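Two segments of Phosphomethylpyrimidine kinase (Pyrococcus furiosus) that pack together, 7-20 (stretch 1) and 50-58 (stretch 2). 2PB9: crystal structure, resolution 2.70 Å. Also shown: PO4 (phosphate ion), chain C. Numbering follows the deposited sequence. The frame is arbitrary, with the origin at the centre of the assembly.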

# COMPACT_ATOMS: atom_id res chain seq x y z
N ARG A 7 40.49 15.47 -4.48
CA ARG A 7 39.85 15.59 -5.79
C ARG A 7 38.36 15.26 -5.70
O ARG A 7 37.54 15.90 -6.35
N ILE A 8 38.04 14.26 -4.89
CA ILE A 8 36.67 13.83 -4.67
C ILE A 8 35.89 14.95 -3.98
O ILE A 8 34.80 15.31 -4.41
N TYR A 9 36.46 15.48 -2.90
CA TYR A 9 35.83 16.55 -2.14
C TYR A 9 35.63 17.83 -2.98
O TYR A 9 34.62 18.53 -2.83
N GLU A 10 36.58 18.13 -3.87
CA GLU A 10 36.50 19.32 -4.70
C GLU A 10 35.48 19.22 -5.81
O GLU A 10 34.65 20.10 -5.98
N GLU A 11 35.56 18.14 -6.58
CA GLU A 11 34.65 17.93 -7.69
C GLU A 11 33.19 17.87 -7.26
O GLU A 11 32.31 18.41 -7.95
N LEU A 12 32.93 17.24 -6.12
CA LEU A 12 31.57 17.14 -5.63
C LEU A 12 31.14 18.49 -5.08
O LEU A 12 30.06 19.00 -5.40
N THR A 13 31.99 19.09 -4.26
CA THR A 13 31.68 20.38 -3.68
C THR A 13 31.36 21.40 -4.77
O THR A 13 30.54 22.29 -4.57
N ASN A 14 31.99 21.28 -5.94
CA ASN A 14 31.71 22.21 -7.02
C ASN A 14 30.35 21.90 -7.62
O ASN A 14 29.52 22.80 -7.79
N ALA A 15 30.14 20.63 -7.95
CA ALA A 15 28.88 20.19 -8.55
C ALA A 15 27.70 20.64 -7.69
O ALA A 15 26.70 21.14 -8.20
N VAL A 16 27.83 20.46 -6.38
CA VAL A 16 26.78 20.85 -5.45
C VAL A 16 26.53 22.36 -5.55
O VAL A 16 25.38 22.81 -5.47
N ARG A 17 27.59 23.13 -5.71
CA ARG A 17 27.46 24.57 -5.83
C ARG A 17 26.77 24.88 -7.15
O ARG A 17 25.87 25.72 -7.22
N GLU A 18 27.17 24.19 -8.21
CA GLU A 18 26.54 24.44 -9.49
C GLU A 18 25.10 23.90 -9.51
O GLU A 18 24.20 24.50 -10.09
N PHE A 19 24.90 22.75 -8.86
CA PHE A 19 23.54 22.24 -8.79
C PHE A 19 22.56 23.26 -8.23
O PHE A 19 21.54 23.55 -8.79
N GLU A 20 23.01 23.85 -7.11
CA GLU A 20 22.23 24.90 -6.46
C GLU A 20 22.02 26.10 -7.38
O GLU A 20 20.91 26.61 -7.48
N VAL A 50 32.36 7.04 0.98
CA VAL A 50 31.63 7.81 -0.01
C VAL A 50 31.35 9.21 0.53
O VAL A 50 30.95 9.36 1.68
N ALA A 51 31.59 10.22 -0.29
CA ALA A 51 31.36 11.60 0.14
C ALA A 51 29.96 12.06 -0.27
O ALA A 51 29.53 11.84 -1.40
N GLY A 52 29.25 12.68 0.67
CA GLY A 52 27.91 13.16 0.39
C GLY A 52 27.67 14.49 1.08
O GLY A 52 28.55 14.99 1.80
N VAL A 53 26.50 15.07 0.86
CA VAL A 53 26.19 16.35 1.48
C VAL A 53 25.55 16.12 2.85
O VAL A 53 24.51 15.46 2.97
N LYS A 54 26.19 16.65 3.89
CA LYS A 54 25.67 16.49 5.24
C LYS A 54 24.41 17.31 5.43
O LYS A 54 24.45 18.53 5.47
N GLY A 55 23.28 16.62 5.54
CA GLY A 55 22.01 17.30 5.71
C GLY A 55 21.27 17.40 4.39
O GLY A 55 20.18 17.95 4.33
N ARG A 56 21.89 16.87 3.34
CA ARG A 56 21.32 16.88 1.99
C ARG A 56 21.03 18.28 1.48
O ARG A 56 21.49 19.27 2.05
N ILE A 57 20.28 18.36 0.39
CA ILE A 57 19.90 19.64 -0.20
C ILE A 57 18.37 19.66 -0.21
O ILE A 57 17.74 18.80 -0.82
N VAL A 58 17.79 20.64 0.47
CA VAL A 58 16.33 20.74 0.60
C VAL A 58 15.71 21.96 -0.09
O VAL A 58 16.42 22.93 -0.42

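Helix 7-20 lies over strand 50-53 at 27° between their N-to-C directions, with axes approaching to 9.2 Å; no hydrogen bond crosses between the stretches, and the side-chain pairs that meet are all apolar. Ile8, Leu12, Val16 and Phe19, spaced three or four residues apart and hence on one side of the helix, all direct CA-to-CB toward stretch 2; Ala51 and Ile57 direct theirs toward the helix in return. Ile8 (m, t) brings CG2 to 4.2 Å from Ala51 CB. Leu12 (t, p) sets CD2 4.1 Å from the same Ala51 CB and 3.3 Å from Ala51 O, packing against backbone as well as side chain. Val16 (t) bridges the two strands: its CG2 lies 3.8 Å from Val53 CG2, and its CG1 4.1 Å from Ile57 CD1. Ile57 (m, t), the most covered residue of the contact, also extends CD1 to 3.9 Å from Phe19 CD2, meeting the ring (chi1 t) obliquely. The CA-to-CB bond of Val53 (t) runs sideways, yet CG2 still reaches Val16.

Polar groups bond away from this seam. Thr13 OG1 (chi1 m) donates to Tyr9 O at 2.6 Å, and Arg17 NH2 donates to Asn14 OD1 at 3.1 Å. The type II turn Val53-Arg56 is closed by Arg56 N to Val53 O, 3.0 Å; the side chain of the same Arg56 donates from NE to phosphate O2 at 2.9 Å, near the guanidinium plane.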

# COMPACT_ATOMS: atom_id res chain seq x y z
CB ARG A 7 40.54 14.64 -6.78
CG ARG A 7 39.93 14.65 -8.17
CD ARG A 7 40.66 13.67 -9.08
NE ARG A 7 42.10 13.93 -9.01
CZ ARG A 7 43.05 13.08 -9.39
NH1 ARG A 7 42.73 11.88 -9.89
NH2 ARG A 7 44.32 13.42 -9.25
CB ILE A 8 36.60 12.56 -3.79
CG1 ILE A 8 37.37 11.42 -4.45
CG2 ILE A 8 35.16 12.14 -3.58
CD1 ILE A 8 37.31 10.13 -3.68
CB TYR A 9 36.68 16.88 -0.92
CG TYR A 9 36.27 18.16 -0.22
CD1 TYR A 9 35.19 18.19 0.68
CD2 TYR A 9 36.96 19.35 -0.46
CE1 TYR A 9 34.81 19.38 1.31
CE2 TYR A 9 36.60 20.53 0.16
CZ TYR A 9 35.53 20.55 1.04
OH TYR A 9 35.18 21.73 1.65
CB GLU A 10 37.86 19.60 -5.32
CG GLU A 10 38.81 20.27 -4.38
CD GLU A 10 38.40 21.71 -4.11
OE1 GLU A 10 38.60 22.55 -5.02
OE2 GLU A 10 37.88 21.99 -3.00
CB GLU A 11 35.05 16.65 -8.45
CG GLU A 11 36.36 16.80 -9.20
CD GLU A 11 36.55 15.80 -10.34
OE1 GLU A 11 37.43 16.06 -11.19
OE2 GLU A 11 35.84 14.77 -10.38
CB LEU A 12 31.46 16.05 -4.56
CG LEU A 12 30.08 15.83 -3.93
CD1 LEU A 12 29.03 15.72 -5.03
CD2 LEU A 12 30.08 14.58 -3.06
CB THR A 13 32.84 20.89 -2.79
OG1 THR A 13 32.91 20.08 -1.60
CG2 THR A 13 32.64 22.33 -2.39
CB ASN A 14 32.77 22.12 -8.13
CG ASN A 14 34.13 22.65 -7.71
OD1 ASN A 14 34.24 23.72 -7.10
ND2 ASN A 14 35.18 21.90 -8.05
CB ALA A 15 28.87 18.67 -8.71
CB VAL A 16 27.18 20.50 -3.99
CG1 VAL A 16 26.17 21.05 -3.01
CG2 VAL A 16 27.29 18.99 -3.84
CB ARG A 17 28.82 25.26 -5.76
CG ARG A 17 28.75 26.65 -5.10
CD ARG A 17 29.99 27.53 -5.33
NE ARG A 17 31.24 26.96 -4.83
CZ ARG A 17 32.02 26.13 -5.53
NH1 ARG A 17 31.68 25.77 -6.76
NH2 ARG A 17 33.14 25.66 -4.99
CB GLU A 18 27.35 23.83 -10.63
CG GLU A 18 26.73 24.09 -12.00
CD GLU A 18 27.62 23.69 -13.16
OE1 GLU A 18 28.18 22.58 -13.13
OE2 GLU A 18 27.74 24.48 -14.12
CB PHE A 19 23.49 20.96 -7.97
CG PHE A 19 22.10 20.45 -7.74
CD1 PHE A 19 21.41 19.82 -8.77
CD2 PHE A 19 21.48 20.61 -6.52
CE1 PHE A 19 20.12 19.36 -8.57
CE2 PHE A 19 20.19 20.15 -6.31
CZ PHE A 19 19.51 19.52 -7.34
CB GLU A 20 22.95 25.40 -5.20
CG GLU A 20 22.99 24.44 -4.05
CD GLU A 20 23.69 25.04 -2.86
OE1 GLU A 20 24.85 25.49 -3.03
OE2 GLU A 20 23.11 25.06 -1.75
CB VAL A 50 30.30 7.11 -0.37
CG1 VAL A 50 29.63 7.83 -1.53
CG2 VAL A 50 30.56 5.65 -0.73
CB ALA A 51 32.43 12.52 -0.46
CB VAL A 53 25.22 17.18 0.60
CG1 VAL A 53 25.00 18.55 1.22
CG2 VAL A 53 25.80 17.33 -0.81
CB LYS A 54 26.72 16.91 6.26
CG LYS A 54 26.25 16.74 7.68
CD LYS A 54 27.31 17.20 8.65
CE LYS A 54 26.80 17.06 10.08
NZ LYS A 54 27.77 17.61 11.05
CB ARG A 56 20.04 16.03 1.97
CG ARG A 56 20.26 14.62 2.49
CD ARG A 56 18.94 13.91 2.71
NE ARG A 56 19.08 12.70 3.52
CZ ARG A 56 18.11 12.24 4.31
NH1 ARG A 56 16.95 12.88 4.37
NH2 ARG A 56 18.28 11.13 5.01
CB ILE A 57 20.44 19.77 -1.64
CG1 ILE A 57 21.90 19.31 -1.67
CG2 ILE A 57 20.35 21.22 -2.10
CD1 ILE A 57 22.52 19.25 -3.06
CB VAL A 58 15.95 20.76 2.10
CG1 VAL A 58 16.59 19.60 2.81
CG2 VAL A 58 16.41 22.06 2.75
P PO4 C . 20.93 9.93 2.26
O1 PO4 C . 19.62 10.05 1.56
O2 PO4 C . 21.41 11.29 2.64
O3 PO4 C . 20.74 9.10 3.50
O4 PO4 C . 21.91 9.28 1.35